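Local structure of capsid protein (5YKZ) at residues B[14-19]-B[97-102]; B[55-60]-B[70-75]. The protein forms the viral capsid of a shrimp nodavirus, and the portion here is its protruding domain, which makes the dimeric spikes on the particle surface. All coordinates share one frame; numbering follows the deposited sequence.

Interaction 1: B[14-19]-B[97-102]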
ATOM      1  N   VAL B  14       7.217  -9.213  -0.543  1.00 14.71           N
ATOM      2  CA  VAL B  14       7.781  -9.776  -1.761  1.00 14.31           C
ATOM      3  C   VAL B  14       8.006  -8.728  -2.784  1.00 14.20           C
ATOM      4  O   VAL B  14       7.079  -7.899  -3.011  1.00 14.90           O
ATOM      5  CB  VAL B  14       6.868 -10.865  -2.326  1.00 15.34           C
ATOM      6  CG1 VAL B  14       7.464 -11.517  -3.565  1.00 14.95           C
ATOM      7  CG2 VAL B  14       6.677 -11.948  -1.274  1.00 17.10           C
ATOM      8  N   ASN B  15       9.157  -8.612  -3.412  1.00 13.26           N
ATOM      9  CA  ASN B  15       9.339  -7.695  -4.504  1.00 12.77           C
ATOM     10  C   ASN B  15       8.650  -8.168  -5.757  1.00 12.40           C
ATOM     11  O   ASN B  15       8.595  -9.363  -6.046  1.00 13.20           O
ATOM     12  CB  ASN B  15      10.816  -7.505  -4.806  1.00 13.38           C
ATOM     13  CG  ASN B  15      11.558  -6.837  -3.705  1.00 15.26           C
ATOM     14  OD1 ASN B  15      10.966  -6.088  -2.898  1.00 16.89           O
ATOM     15  ND2 ASN B  15      12.880  -7.042  -3.679  1.00 18.69           N
ATOM     16  N   PHE B  16       8.140  -7.220  -6.541  1.00 12.43           N
ATOM     17  CA  PHE B  16       7.713  -7.512  -7.896  1.00 12.76           C
ATOM     18  C   PHE B  16       8.921  -7.877  -8.774  1.00 12.02           C
ATOM     19  O   PHE B  16      10.020  -7.339  -8.576  1.00 12.63           O
ATOM     20  CB  PHE B  16       6.953  -6.344  -8.518  1.00 12.27           C
ATOM     21  CG  PHE B  16       5.563  -6.209  -8.060  1.00 11.51           C
ATOM     22  CD1 PHE B  16       4.643  -7.214  -8.322  1.00 12.18           C
ATOM     23  CD2 PHE B  16       5.105  -5.084  -7.393  1.00 12.28           C
ATOM     24  CE1 PHE B  16       3.331  -7.084  -7.984  1.00 12.60           C
ATOM     25  CE2 PHE B  16       3.779  -4.986  -7.009  1.00 12.28           C
ATOM     26  CZ  PHE B  16       2.902  -5.949  -7.291  1.00 12.77           C
ATOM     27  N   ILE B  17       8.704  -8.794  -9.711  1.00 12.56           N
ATOM     28  CA  ILE B  17       9.647  -9.079 -10.804  1.00 12.89           C
ATOM     29  C   ILE B  17       9.919  -7.811 -11.571  1.00 12.91           C
ATOM     30  O   ILE B  17       9.213  -6.777 -11.512  1.00 12.58           O
ATOM     31  CB  ILE B  17       9.183 -10.222 -11.654  1.00 13.37           C
ATOM     32  CG1 ILE B  17       7.840  -9.924 -12.342  1.00 12.97           C
ATOM     33  CG2 ILE B  17       9.191 -11.550 -10.885  1.00 13.92           C
ATOM     34  CD1 ILE B  17       7.534 -10.870 -13.493  1.00 15.07           C
ATOM     35  N   LYS B  18      10.976  -7.946 -12.382  1.00 12.51           N
ATOM     36  CA  LYS B  18      11.469  -6.894 -13.280  1.00 12.53           C
ATOM     37  C   LYS B  18      11.398  -7.427 -14.641  1.00 13.31           C
ATOM     38  O   LYS B  18      12.403  -7.995 -15.190  1.00 13.73           O
ATOM     39  CB  LYS B  18      12.871  -6.516 -12.857  1.00 13.42           C
ATOM     40  CG  LYS B  18      12.955  -6.003 -11.440  1.00 14.53           C
ATOM     41  CD  LYS B  18      14.364  -5.583 -11.084  1.00 18.04           C
ATOM     42  CE  LYS B  18      14.596  -5.338  -9.644  1.00 20.24           C
ATOM     43  NZ  LYS B  18      13.852  -4.304  -9.193  1.00 19.98           N
ATOM     44  N   PRO B  19      10.265  -7.336 -15.303  1.00 13.10           N
ATOM     45  CA  PRO B  19      10.156  -7.867 -16.677  1.00 14.30           C
ATOM     46  C   PRO B  19      11.151  -7.285 -17.636  1.00 15.10           C
ATOM     47  O   PRO B  19      11.493  -6.133 -17.597  1.00 14.63           O
ATOM     48  CB  PRO B  19       8.727  -7.503 -17.099  1.00 15.72           C
ATOM     49  CG  PRO B  19       7.994  -7.249 -15.827  1.00 15.82           C
ATOM     50  CD  PRO B  19       8.993  -6.739 -14.843  1.00 14.16           C
ATOM     51  N   LEU B  97       0.954 -14.357 -10.490  1.00 13.33           N
ATOM     52  CA  LEU B  97       0.551 -13.034 -10.927  1.00 12.91           C
ATOM     53  C   LEU B  97       0.977 -12.807 -12.356  1.00 13.02           C
ATOM     54  O   LEU B  97       2.046 -13.299 -12.753  1.00 14.83           O
ATOM     55  CB  LEU B  97       1.162 -11.948 -10.053  1.00 13.02           C
ATOM     56  CG  LEU B  97       0.900 -12.022  -8.574  1.00 13.55           C
ATOM     57  CD1 LEU B  97       1.642 -10.875  -7.874  1.00 15.56           C
ATOM     58  CD2 LEU B  97      -0.553 -11.964  -8.241  1.00 15.01           C
ATOM     59  N   SER B  98       0.260 -12.025 -13.061  1.00 13.24           N
ATOM     60  CA  SER B  98       0.677 -11.474 -14.356  1.00 13.88           C
ATOM     61  C   SER B  98       1.205 -10.060 -14.118  1.00 13.40           C
ATOM     62  O   SER B  98       0.391  -9.239 -13.556  1.00 15.52           O
ATOM     63  CB  SER B  98      -0.475 -11.436 -15.274  1.00 14.45           C
ATOM     64  OG  SER B  98      -0.185 -10.807 -16.507  1.00 17.22           O
ATOM     65  N   VAL B  99       2.409  -9.727 -14.429  1.00 12.66           N
ATOM     66  CA  VAL B  99       3.028  -8.430 -14.092  1.00 13.70           C
ATOM     67  C   VAL B  99       3.555  -7.822 -15.343  1.00 13.07           C
ATOM     68  O   VAL B  99       4.228  -8.487 -16.153  1.00 14.87           O
ATOM     69  CB  VAL B  99       4.180  -8.654 -13.118  1.00 13.75           C
ATOM     70  CG1 VAL B  99       4.779  -7.286 -12.779  1.00 14.87           C
ATOM     71  CG2 VAL B  99       3.761  -9.347 -11.837  1.00 14.31           C
ATOM     72  N   VAL B 100       3.235  -6.572 -15.586  1.00 13.27           N
ATOM     73  CA  VAL B 100       3.652  -5.886 -16.778  1.00 13.90           C
ATOM     74  C   VAL B 100       4.211  -4.529 -16.450  1.00 13.04           C
ATOM     75  O   VAL B 100       3.642  -3.783 -15.602  1.00 13.75           O
ATOM     76  CB  VAL B 100       2.523  -5.772 -17.811  1.00 15.64           C
ATOM     77  CG1 VAL B 100       1.369  -5.068 -17.290  1.00 16.79           C
ATOM     78  CG2 VAL B 100       3.027  -5.200 -19.163  1.00 18.83           C
ATOM     79  N   LEU B 101       5.355  -4.216 -17.028  1.00 13.23           N
ATOM     80  CA  LEU B 101       6.063  -2.945 -16.849  1.00 14.33           C
ATOM     81  C   LEU B 101       6.019  -2.216 -18.184  1.00 13.49           C
ATOM     82  O   LEU B 101       6.468  -2.783 -19.202  1.00 14.92           O
ATOM     83  CB  LEU B 101       7.459  -3.202 -16.476  1.00 17.16           C
ATOM     84  CG  LEU B 101       8.357  -2.241 -15.817  1.00 20.96           C
ATOM     85  CD1 LEU B 101       7.761  -1.571 -14.592  1.00 18.35           C
ATOM     86  CD2 LEU B 101       9.713  -2.863 -15.433  1.00 20.03           C
ATOM     87  N   THR B 102       5.534  -1.008 -18.226  1.00 13.94           N
ATOM     88  CA  THR B 102       5.343  -0.308 -19.526  1.00 14.14           C
ATOM     89  C   THR B 102       6.671   0.021 -20.143  1.00 13.85           C
ATOM     90  O   THR B 102       6.776  -0.104 -21.428  1.00 15.57           O
ATOM     91  CB  THR B 102       4.488   0.920 -19.306  1.00 14.92           C
ATOM     92  OG1 THR B 102       3.233   0.516 -18.747  1.00 16.99           O
ATOM     93  CG2 THR B 102       4.234   1.750 -20.567  1.00 15.59           C
TER
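Residues 16-19, in the loop that follows strand 7-15, run at 58° to residues 97-101. CA of Ile17 is 7.4 Å from CA of Val99, and CA of Pro19 is 6.4 Å from CA of Leu101. No hydrogen bond joins the segments, and the side chains that meet are apolar. Leu97, Val99 and Leu101 all point toward the crossing segment. The Phe16 ring leaves its backbone with CG anti to the carbonyl carbon. Phe16 CE1 lies 4.2 Å from Leu97 CD1, and that methyl sits at the ring edge, near the ring plane. Val99 CG2 meets the same ring obliquely. Ile17 holds CG1 in the crowded position between backbone N and carbonyl carbon, chi1 62°. This turns the branch onto Val99: Ile17 CG1 lies 4.0 Å from Val99 CB, and Ile17 CD1 is as close. Pro19 crosses Leu101 at about a right angle, with Pro19 CD 4.0 Å from Leu101 CD2. Pro19 CG rests near Leu101 CB and against the carbonyl O of Val99. Gln28 of strand 26-30 takes the N of Ile17 through OE1 and gives NE2 to the O of Asn15. Phe16 also meets the ring of Phe112. The loop after strand 7-15 thus lies across the sheet face that carries Leu97, Val99 and Leu101, a buried apolar contact in this all-beta domain.

Interaction 2: B[55-60]-B[70-75]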
ATOM      1  N   GLY B  55      11.815   8.330 -18.481  1.00 17.93           N
ATOM      2  CA  GLY B  55      10.643   7.476 -18.611  1.00 17.48           C
ATOM      3  C   GLY B  55      10.011   7.162 -17.272  1.00 14.65           C
ATOM      4  O   GLY B  55      10.570   7.399 -16.211  1.00 17.95           O
ATOM      5  N   ILE B  56       8.790   6.684 -17.349  1.00 14.35           N
ATOM      6  CA  ILE B  56       7.928   6.498 -16.184  1.00 13.81           C
ATOM      7  C   ILE B  56       7.922   4.997 -15.787  1.00 13.79           C
ATOM      8  O   ILE B  56       7.610   4.149 -16.617  1.00 13.53           O
ATOM      9  CB  ILE B  56       6.569   6.982 -16.462  1.00 14.95           C
ATOM     10  CG1 ILE B  56       6.525   8.475 -16.976  1.00 16.94           C
ATOM     11  CG2 ILE B  56       5.692   6.879 -15.189  1.00 14.65           C
ATOM     12  CD1 ILE B  56       5.155   8.892 -17.517  1.00 20.06           C
ATOM     13  N   TYR B  57       8.127   4.727 -14.503  1.00 12.30           N
ATOM     14  CA  TYR B  57       7.904   3.402 -13.909  1.00 12.45           C
ATOM     15  C   TYR B  57       6.397   3.208 -13.827  1.00 12.48           C
ATOM     16  O   TYR B  57       5.718   3.947 -13.075  1.00 12.66           O
ATOM     17  CB  TYR B  57       8.528   3.321 -12.537  1.00 12.67           C
ATOM     18  CG  TYR B  57       8.402   1.952 -11.906  1.00 12.65           C
ATOM     19  CD1 TYR B  57       7.288   1.561 -11.253  1.00 12.27           C
ATOM     20  CD2 TYR B  57       9.430   1.047 -11.984  1.00 12.61           C
ATOM     21  CE1 TYR B  57       7.152   0.283 -10.731  1.00 12.87           C
ATOM     22  CE2 TYR B  57       9.363  -0.204 -11.430  1.00 12.82           C
ATOM     23  CZ  TYR B  57       8.172  -0.595 -10.827  1.00 12.14           C
ATOM     24  OH  TYR B  57       8.028  -1.867 -10.290  1.00 12.96           O
ATOM     25  N   ILE B  58       5.835   2.235 -14.569  1.00 12.33           N
ATOM     26  CA  ILE B  58       4.446   1.877 -14.545  1.00 12.41           C
ATOM     27  C   ILE B  58       4.319   0.389 -14.510  1.00 12.07           C
ATOM     28  O   ILE B  58       4.666  -0.293 -15.506  1.00 13.07           O
ATOM     29  CB  ILE B  58       3.694   2.419 -15.797  1.00 13.23           C
ATOM     30  CG1 ILE B  58       3.884   3.950 -15.976  1.00 14.02           C
ATOM     31  CG2 ILE B  58       2.208   2.118 -15.651  1.00 14.93           C
ATOM     32  CD1 ILE B  58       3.204   4.562 -17.190  1.00 16.37           C
ATOM     33  N   LEU B  59       3.835  -0.123 -13.398  1.00 12.39           N
ATOM     34  CA  LEU B  59       3.644  -1.550 -13.198  1.00 12.04           C
ATOM     35  C   LEU B  59       2.187  -1.822 -13.016  1.00 12.06           C
ATOM     36  O   LEU B  59       1.500  -1.065 -12.233  1.00 13.43           O
ATOM     37  CB  LEU B  59       4.461  -2.015 -11.997  1.00 13.74           C
ATOM     38  CG  LEU B  59       4.307  -3.500 -11.622  1.00 14.83           C
ATOM     39  CD1 LEU B  59       5.558  -4.055 -11.042  1.00 16.05           C
ATOM     40  CD2 LEU B  59       3.175  -3.669 -10.585  1.00 17.20           C
ATOM     41  N   SER B  60       1.695  -2.892 -13.555  1.00 12.59           N
ATOM     42  CA  SER B  60       0.370  -3.404 -13.232  1.00 13.72           C
ATOM     43  C   SER B  60       0.515  -4.906 -12.926  1.00 12.92           C
ATOM     44  O   SER B  60       1.238  -5.586 -13.652  1.00 14.82           O
ATOM     45  CB  SER B  60      -0.541  -3.220 -14.418  1.00 17.04           C
ATOM     46  OG  SER B  60      -1.878  -3.511 -14.120  1.00 20.00           O
ATOM     47  N   ILE B  70      -3.130  -4.522  -8.798  1.00 12.51           N
ATOM     48  CA  ILE B  70      -2.218  -3.509  -8.200  1.00 12.44           C
ATOM     49  C   ILE B  70      -1.680  -2.643  -9.291  1.00 11.63           C
ATOM     50  O   ILE B  70      -1.210  -3.145 -10.318  1.00 12.41           O
ATOM     51  CB  ILE B  70      -1.110  -4.205  -7.373  1.00 12.33           C
ATOM     52  CG1 ILE B  70      -1.709  -4.682  -6.096  1.00 11.99           C
ATOM     53  CG2 ILE B  70      -0.005  -3.241  -7.129  1.00 12.53           C
ATOM     54  CD1 ILE B  70      -0.745  -5.514  -5.225  1.00 14.23           C
ATOM     55  N   SER B  71      -1.757  -1.327  -9.060  1.00 12.41           N
ATOM     56  CA  SER B  71      -1.244  -0.352  -9.972  1.00 12.98           C
ATOM     57  C   SER B  71      -0.208   0.514  -9.276  1.00 12.40           C
ATOM     58  O   SER B  71      -0.502   1.114  -8.214  1.00 13.44           O
ATOM     59  CB  SER B  71      -2.354   0.565 -10.473  1.00 14.46           C
ATOM     60  OG  SER B  71      -1.822   1.664 -11.146  1.00 19.85           O
ATOM     61  N   ILE B  72       0.985   0.589  -9.839  1.00 12.33           N
ATOM     62  CA  ILE B  72       2.031   1.518  -9.391  1.00 12.67           C
ATOM     63  C   ILE B  72       2.427   2.309 -10.603  1.00 12.87           C
ATOM     64  O   ILE B  72       3.178   1.817 -11.475  1.00 14.85           O
ATOM     65  CB  ILE B  72       3.255   0.788  -8.755  1.00 12.91           C
ATOM     66  CG1 ILE B  72       2.847  -0.035  -7.554  1.00 13.40           C
ATOM     67  CG2 ILE B  72       4.292   1.806  -8.437  1.00 14.01           C
ATOM     68  CD1 ILE B  72       3.904  -0.855  -6.910  1.00 14.02           C
ATOM     69  N   ASN B  73       1.971   3.526 -10.725  1.00 12.41           N
ATOM     70  CA  ASN B  73       2.216   4.425 -11.853  1.00 13.50           C
ATOM     71  C   ASN B  73       2.878   5.663 -11.269  1.00 13.33           C
ATOM     72  O   ASN B  73       2.225   6.447 -10.560  1.00 13.41           O
ATOM     73  CB  ASN B  73       0.962   4.718 -12.658  1.00 14.12           C
ATOM     74  CG  ASN B  73       1.284   5.627 -13.824  1.00 13.79           C
ATOM     75  OD1 ASN B  73       2.194   6.320 -13.846  1.00 14.41           O
ATOM     76  ND2 ASN B  73       0.391   5.555 -14.837  1.00 17.37           N
ATOM     77  N   MET B  74       4.158   5.838 -11.522  1.00 11.85           N
ATOM     78  CA  MET B  74       4.918   6.902 -10.980  1.00 13.07           C
ATOM     79  C   MET B  74       4.894   8.185 -11.882  1.00 13.75           C
ATOM     80  O   MET B  74       5.706   9.063 -11.707  1.00 15.30           O
ATOM     81  CB  MET B  74       6.300   6.476 -10.592  1.00 13.79           C
ATOM     82  CG  MET B  74       6.289   5.375  -9.531  1.00 14.01           C
ATOM     83  SD  MET B  74       5.204   5.557  -8.156  1.00 16.05           S
ATOM     84  CE  MET B  74       5.913   6.839  -7.504  1.00 15.93           C
ATOM     85  N   ASP B  75       3.983   8.300 -12.783  1.00 13.34           N
ATOM     86  CA  ASP B  75       3.835   9.527 -13.621  1.00 14.20           C
ATOM     87  C   ASP B  75       3.734  10.726 -12.679  1.00 15.12           C
ATOM     88  O   ASP B  75       2.818  10.772 -11.856  1.00 15.54           O
ATOM     89  CB  ASP B  75       2.629   9.406 -14.477  1.00 14.85           C
ATOM     90  CG  ASP B  75       2.445  10.534 -15.531  1.00 17.34           C
ATOM     91  OD1 ASP B  75       2.825  11.674 -15.191  1.00 17.94           O
ATOM     92  OD2 ASP B  75       1.893  10.207 -16.567  1.00 18.76           O
TER
HETATM   93  O   HOH W   1      -0.271   0.904 -13.253  1.00 24.73           O
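Strands 58-60 and 70-73 run antiparallel at 177°, their axes 4.7 Å apart. Leu59 and Ile72 form the hydrogen-bonded pair: Leu59 N reaches Ile72 O at 2.8 Å, and Ile72 N returns to Leu59 O at 3.0 Å. Beyond them Met74 N donates to Tyr57 O, nearly along the C=O axis. Asn73 stands beside Ile58 in a non-hydrogen-bonded pair, both pointing the same way. Its CB lies near Ile58 CG2. CG is anti to the backbone N, chi1 -179°, and packs on Ile58 CG1. At the tip, Asn73 ND2 lies 3.8 Å from Ile58 CD1, while OD1 touches Ile58 CG1 and Ile56 CG2. Asn73 OD1 also accepts from Asp75 N at 2.9 Å, in the carbonyl plane, which makes an Asx turn and fixes the rotation of the amide. Ile56 CG2 packs against that same Asp75 N at 3.3 Å. Tyr57, just before the strand, brings CE1 obliquely to Ile72 CG2; Tyr57 OH is hydrogen-bonded to Thr110 OG1. A water donates to Leu59 O and bonds Ser71 OG. The chemistry implies a hairpin held by near-straight backbone bonds, apolar and buried on the face of Leu59 and Ile72, mixed and partly exposed on that of Ile58, Asn73, Ser60 and Ser71.

The centres of the two interactions lie about 11 Å apart. Both reach the same antiparallel sheet, though most of 14-19 is the loop after strand 7-15. Interaction 2 is nested along the chain inside the loop that interaction 1 closes: 14-19 comes first, then the hairpin of strands 58-63 and 66-73, and 97-102 last. Strand 58-63 lies between strands 66-73 and 95-101, so it serves both. Probable backbone hydrogen bonds from Thr102 N to Ile58 O and from Val100 N to Ser60 O stitch the contacts together. Phe16 packs on Leu59, so apolar packing also links them. Met74 of interaction 2 packs on Thr79 of the second subunit, consistent with a place near the dimer interface.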